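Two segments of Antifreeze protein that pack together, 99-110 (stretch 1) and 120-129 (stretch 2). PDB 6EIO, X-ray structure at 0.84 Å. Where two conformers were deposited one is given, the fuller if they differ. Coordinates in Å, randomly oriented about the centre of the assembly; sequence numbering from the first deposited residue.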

ATOM      1  N   ALA A  99      -4.336  14.486  -4.933  1.00  8.45           N
ATOM      2  CA  ALA A  99      -4.405  15.921  -5.154  1.00 10.37           C
ATOM      3  C   ALA A  99      -3.146  16.649  -4.736  1.00  9.91           C
ATOM      4  O   ALA A  99      -2.990  17.826  -5.077  1.00 12.30           O
ATOM      5  CB  ALA A  99      -5.584  16.514  -4.382  1.00 13.61           C
ATOM      6  N   ARG A 100      -2.245  16.010  -4.008  1.00  9.32           N
ATOM      7  CA  ARG A 100      -1.089  16.736  -3.513  1.00  9.39           C
ATOM      8  C   ARG A 100      -0.220  17.230  -4.656  1.00  8.33           C
ATOM      9  O   ARG A 100      -0.016  16.528  -5.646  1.00  7.91           O
ATOM     10  CB  ARG A 100      -0.289  15.870  -2.569  1.00 11.26           C
ATOM     11  CG  ARG A 100      -1.105  15.639  -1.350  1.00 14.36           C
ATOM     12  CD  ARG A 100      -0.396  14.849  -0.351  1.00 14.46           C
ATOM     13  NE  ARG A 100      -1.214  14.720   0.849  1.00 11.54           N
ATOM     14  CZ  ARG A 100      -0.705  14.566   2.060  1.00  9.00           C
ATOM     15  NH1 ARG A 100       0.612  14.526   2.225  1.00 10.18           N
ATOM     16  NH2 ARG A 100      -1.504  14.398   3.110  1.00  8.53           N
ATOM     17  N   VAL A 101       0.292  18.449  -4.502  1.00  9.01           N
ATOM     18  CA  VAL A 101       1.226  19.043  -5.447  1.00  9.16           C
ATOM     19  C   VAL A 101       2.294  19.793  -4.666  1.00  8.77           C
ATOM     20  O   VAL A 101       2.043  20.291  -3.570  1.00  9.87           O
ATOM     21  CB  VAL A 101       0.539  20.010  -6.442  1.00 11.93           C
ATOM     22  CG1 VAL A 101      -0.371  19.261  -7.399  1.00 14.87           C
ATOM     23  CG2 VAL A 101      -0.238  21.097  -5.703  1.00 17.90           C
ATOM     24  N   ALA A 102       3.484  19.896  -5.248  1.00  8.89           N
ATOM     25  CA  ALA A 102       4.545  20.704  -4.685  1.00 10.24           C
ATOM     26  C   ALA A 102       5.480  21.101  -5.808  1.00  9.05           C
ATOM     27  O   ALA A 102       5.713  20.334  -6.740  1.00  9.41           O
ATOM     28  CB  ALA A 102       5.337  19.925  -3.639  1.00 12.80           C
ATOM     29  N   SER A 103       6.051  22.302  -5.692  1.00 10.75           N
ATOM     30  CA  SER A 103       6.916  22.812  -6.755  1.00 12.57           C
ATOM     31  C   SER A 103       8.140  21.930  -6.968  1.00  9.93           C
ATOM     32  O   SER A 103       8.701  21.901  -8.072  1.00 12.99           O
ATOM     33  CB  SER A 103       7.361  24.240  -6.438  1.00 15.62           C
ATOM     34  OG  SER A 103       8.078  24.301  -5.219  1.00 20.59           O
ATOM     35  N   ASP A 104       8.577  21.231  -5.923  1.00  9.18           N
ATOM     36  CA  ASP A 104       9.756  20.380  -5.962  1.00  8.67           C
ATOM     37  C   ASP A 104       9.416  18.888  -6.049  1.00  7.68           C
ATOM     38  O   ASP A 104      10.299  18.049  -5.847  1.00  8.42           O
ATOM     39  CB  ASP A 104      10.665  20.673  -4.764  1.00  9.06           C
ATOM     40  CG  ASP A 104       9.958  20.503  -3.407  1.00  9.03           C
ATOM     41  OD1 ASP A 104       8.728  20.649  -3.333  1.00 10.00           O
ATOM     42  OD2 ASP A 104      10.636  20.220  -2.401  1.00 13.35           O
ATOM     43  N   MET A 105       8.176  18.532  -6.377  1.00  7.71           N
ATOM     44  CA  MET A 105       7.861  17.121  -6.518  0.51  7.36           C
ATOM     45  C   MET A 105       8.646  16.521  -7.680  1.00  7.14           C
ATOM     46  O   MET A 105       9.083  17.215  -8.605  1.00  8.69           O
ATOM     47  CB  MET A 105       6.371  16.921  -6.723  0.51  7.94           C
ATOM     48  CG  MET A 105       5.915  17.226  -8.107  0.51  8.31           C
ATOM     49  SD  MET A 105       4.170  16.868  -8.251  0.51  9.60           S
ATOM     50  CE  MET A 105       3.401  18.259  -7.640  0.51  9.40           C
ATOM     51  N   VAL A 106       8.820  15.207  -7.624  1.00  6.96           N
ATOM     52  CA  VAL A 106       9.677  14.497  -8.556  1.00  6.70           C
ATOM     53  C   VAL A 106       8.857  13.538  -9.399  1.00  6.83           C
ATOM     54  O   VAL A 106       8.087  12.736  -8.862  1.00  8.00           O
ATOM     55  CB  VAL A 106      10.806  13.793  -7.788  1.00  7.84           C
ATOM     56  CG1 VAL A 106      11.600  12.852  -8.672  1.00  9.87           C
ATOM     57  CG2 VAL A 106      11.725  14.842  -7.178  1.00 11.41           C
ATOM     58  N   THR A 107       9.066  13.582 -10.704  1.00  7.75           N
ATOM     59  CA  THR A 107       8.467  12.610 -11.603  1.00  9.46           C
ATOM     60  C   THR A 107       9.361  11.378 -11.719  1.00 10.85           C
ATOM     61  O   THR A 107      10.578  11.471 -11.897  1.00 12.96           O
ATOM     62  CB  THR A 107       8.196  13.228 -12.963  1.00 14.68           C
ATOM     63  OG1 THR A 107       9.420  13.713 -13.502  1.00 24.98           O
ATOM     64  CG2 THR A 107       7.224  14.355 -12.815  1.00 18.20           C
ATOM     65  N   ILE A 108       8.740  10.217 -11.566  1.00 10.03           N
ATOM     66  CA  ILE A 108       9.368   8.907 -11.731  1.00  9.42           C
ATOM     67  C   ILE A 108       8.342   8.058 -12.454  1.00  8.19           C
ATOM     68  O   ILE A 108       7.150   8.208 -12.203  1.00 12.18           O
ATOM     69  CB  ILE A 108       9.732   8.183 -10.377  1.00 10.56           C
ATOM     70  CG1 ILE A 108       8.500   8.026  -9.465  1.00 11.38           C
ATOM     71  CG2 ILE A 108      10.889   8.869  -9.651  1.00 13.76           C
ATOM     72  CD1 ILE A 108       8.754   7.217  -8.183  1.00 15.89           C
ATOM     73  N   SER A 109       8.781   7.072 -13.226  1.00  8.19           N
ATOM     74  CA  SER A 109       7.833   6.141 -13.831  1.00  7.59           C
ATOM     75  C   SER A 109       8.575   4.876 -14.211  1.00  7.06           C
ATOM     76  O   SER A 109       9.804   4.820 -14.205  1.00  8.40           O
ATOM     77  CB  SER A 109       7.116   6.738 -15.034  1.00 11.68           C
ATOM     78  OG  SER A 109       8.052   6.938 -16.071  1.00 15.67           O
ATOM     79  N   GLY A 110       7.805   3.856 -14.560  1.00  6.74           N
ATOM     80  CA  GLY A 110       8.414   2.641 -15.027  1.00  7.15           C
ATOM     81  C   GLY A 110       9.145   1.897 -13.921  1.00  6.56           C
ATOM     82  O   GLY A 110       8.774   1.934 -12.751  1.00  6.43           O
ATOM     83  N   GLY A 120       9.350  12.821   0.362  1.00  5.29           N
ATOM     84  CA  GLY A 120       8.626  13.803  -0.426  1.00  5.70           C
ATOM     85  C   GLY A 120       7.546  13.176  -1.273  1.00  5.39           C
ATOM     86  O   GLY A 120       6.955  12.151  -0.897  1.00  6.20           O
ATOM     87  N   LEU A 121       7.267  13.836  -2.396  1.00  5.28           N
ATOM     88  CA  LEU A 121       6.138  13.560  -3.270  1.00  5.47           C
ATOM     89  C   LEU A 121       6.671  13.158  -4.639  1.00  5.76           C
ATOM     90  O   LEU A 121       7.518  13.865  -5.219  1.00  6.03           O
ATOM     91  CB  LEU A 121       5.283  14.825  -3.396  1.00  6.38           C
ATOM     92  CG  LEU A 121       4.022  14.707  -4.257  1.00  7.07           C
ATOM     93  CD1 LEU A 121       3.064  13.656  -3.733  1.00  9.02           C
ATOM     94  CD2 LEU A 121       3.341  16.064  -4.339  1.00  9.49           C
ATOM     95  N   TYR A 122       6.148  12.050  -5.157  1.00  5.83           N
ATOM     96  CA  TYR A 122       6.545  11.483  -6.434  1.00  6.07           C
ATOM     97  C   TYR A 122       5.307  11.265  -7.280  1.00  5.91           C
ATOM     98  O   TYR A 122       4.262  10.855  -6.755  1.00  6.90           O
ATOM     99  CB  TYR A 122       7.235  10.140  -6.228  1.00  5.74           C
ATOM    100  CG  TYR A 122       8.537  10.261  -5.476  1.00  5.81           C
ATOM    101  CD1 TYR A 122       8.584  10.217  -4.077  1.00  5.73           C
ATOM    102  CD2 TYR A 122       9.725  10.461  -6.160  1.00  6.07           C
ATOM    103  CE1 TYR A 122       9.778  10.345  -3.393  1.00  5.69           C
ATOM    104  CE2 TYR A 122      10.926  10.590  -5.493  1.00  6.24           C
ATOM    105  CZ  TYR A 122      10.955  10.518  -4.107  1.00  5.65           C
ATOM    106  OH  TYR A 122      12.170  10.634  -3.488  1.00  6.07           O
ATOM    107  N   LYS A 123       5.440  11.489  -8.586  1.00  5.96           N
ATOM    108  CA  LYS A 123       4.333  11.298  -9.511  1.00  6.42           C
ATOM    109  C   LYS A 123       4.782  10.504 -10.729  1.00  6.34           C
ATOM    110  O   LYS A 123       5.727  10.893 -11.429  1.00  7.30           O
ATOM    111  CB  LYS A 123       3.768  12.639  -9.968  1.00  8.17           C
ATOM    112  CG  LYS A 123       2.625  12.515 -10.944  1.00 11.96           C
ATOM    113  CD  LYS A 123       2.051  13.874 -11.296  1.00 15.56           C
ATOM    114  CE  LYS A 123       0.732  13.741 -12.039  1.00 23.31           C
ATOM    115  NZ  LYS A 123      -0.291  12.991 -11.241  1.00 37.48           N
ATOM    116  N   SER A 124       4.065   9.417 -10.987  1.00  6.06           N
ATOM    117  CA  SER A 124       4.221   8.611 -12.191  1.00  6.63           C
ATOM    118  C   SER A 124       3.011   8.815 -13.084  1.00  6.74           C
ATOM    119  O   SER A 124       1.874   8.575 -12.670  1.00  7.61           O
ATOM    120  CB  SER A 124       4.352   7.134 -11.833  1.00  7.52           C
ATOM    121  OG  SER A 124       4.549   6.354 -13.002  1.00  9.76           O
ATOM    122  N   THR A 125       3.250   9.243 -14.320  1.00  7.30           N
ATOM    123  CA  THR A 125       2.177   9.441 -15.283  1.00  8.50           C
ATOM    124  C   THR A 125       1.875   8.179 -16.080  1.00  7.63           C
ATOM    125  O   THR A 125       1.009   8.213 -16.957  1.00 10.28           O
ATOM    126  CB  THR A 125       2.521  10.581 -16.247  1.00 11.79           C
ATOM    127  OG1 THR A 125       3.723  10.245 -16.942  1.00 13.84           O
ATOM    128  CG2 THR A 125       2.697  11.903 -15.499  1.00 16.05           C
ATOM    129  N   SER A 126       2.590   7.092 -15.819  1.00  6.71           N
ATOM    130  CA  SER A 126       2.346   5.804 -16.462  1.00  7.05           C
ATOM    131  C   SER A 126       2.490   4.717 -15.388  1.00  6.80           C
ATOM    132  O   SER A 126       2.470   4.996 -14.182  1.00  8.14           O
ATOM    133  CB  SER A 126       3.282   5.651 -17.674  1.00  7.91           C
ATOM    134  OG  SER A 126       4.638   5.772 -17.284  1.00  8.60           O
ATOM    135  N   SER A 127       2.657   3.472 -15.808  1.00  6.75           N
ATOM    136  CA  SER A 127       2.769   2.404 -14.830  0.52  6.16           C
ATOM    137  C   SER A 127       4.101   2.496 -14.089  1.00  5.84           C
ATOM    138  O   SER A 127       5.133   2.893 -14.645  1.00  6.68           O
ATOM    139  CB  SER A 127       2.660   1.036 -15.503  0.52  6.33           C
ATOM    140  OG  SER A 127       1.339   0.770 -15.951  0.52  6.95           O
ATOM    141  N   LEU A 128       4.061   2.122 -12.802  1.00  5.80           N
ATOM    142  CA  LEU A 128       5.232   2.101 -11.942  1.00  5.41           C
ATOM    143  C   LEU A 128       5.481   0.650 -11.550  1.00  5.46           C
ATOM    144  O   LEU A 128       4.532  -0.086 -11.256  1.00  6.46           O
ATOM    145  CB  LEU A 128       4.998   2.953 -10.692  1.00  5.75           C
ATOM    146  CG  LEU A 128       6.254   3.307  -9.896  1.00  6.05           C
ATOM    147  CD1 LEU A 128       7.144   4.262 -10.672  1.00  7.40           C
ATOM    148  CD2 LEU A 128       5.850   3.915  -8.564  1.00  7.63           C
ATOM    149  N   ALA A 129       6.745   0.232 -11.562  1.00  5.48           N
ATOM    150  CA  ALA A 129       7.058  -1.173 -11.343  1.00  6.15           C
ATOM    151  C   ALA A 129       8.352  -1.311 -10.570  1.00  5.94           C
ATOM    152  O   ALA A 129       9.224  -0.461 -10.646  1.00  7.33           O
ATOM    153  CB  ALA A 129       7.195  -1.911 -12.674  1.00  9.00           C
TER
HETATM  154  O   HOH W   1       5.519   8.263 -18.047  1.00 15.01           O

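Backbone pairing sets the frame. The two stretches run parallel, and five hydrogen bonds join them in two ladders. In the first, Val 106 N donates to Leu 121 O (3.0 Å), Lys 123 N to Val 106 O (2.9 Å) and Ile 108 N to Lys 123 O (3.1 Å). The register then shifts by two residues, and a second ladder forms around Gly 110: Gly 110 N donates to Ser 127 O (2.8 Å), and Ala 129 N donates to Gly 110 O (2.9 Å). Gly 110 has a positive phi of 70°, a conformation that favours glycine. CA-H...O contacts supplement the first ladder, with Tyr 122 CA 3.1 Å from Val 106 O and Thr 107 CA 3.2 Å from Lys 123 O.

Apolar packing fills the space beside this frame. Leu 121, buried, has the largest area covered by the other stretch; its CD2 lies 3.6 Å from Arg 100 O and 3.9 Å from Met 105 CB, so one branched residue packs against both backbone and side-chain atoms of the segment leading into the strand, from Arg 100 to Met 105. On one face of the sheet, Val 106 CB meets Tyr 122 CD2 at 3.9 Å. Ile 108 starts sideways, but its long arm comes nearer: CD1 reaches Tyr 122 CB (3.8 Å), and CG1 lies 4.2 Å from Leu 128 CD1. Beta-branched and aromatic residues suit such extended, buried positions. The opposite face carries Thr 107 and Lys 123, whose polar groups suit a more exposed surface.

Small polar residues line the loops between the two ladders. Ser 124, buried, satisfies its hydroxyl within its own stretch, OG donating to Ser 126 O (2.7 Å), while Ser 109 CB packs 3.3 Å from Ser 124 OG. At the exposed side, one water binds Thr 125 OG1 (2.9 Å) and Ser 126 OG (2.8 Å), with a weak bond to Ser 109 OG (3.5 Å) that links the stretches.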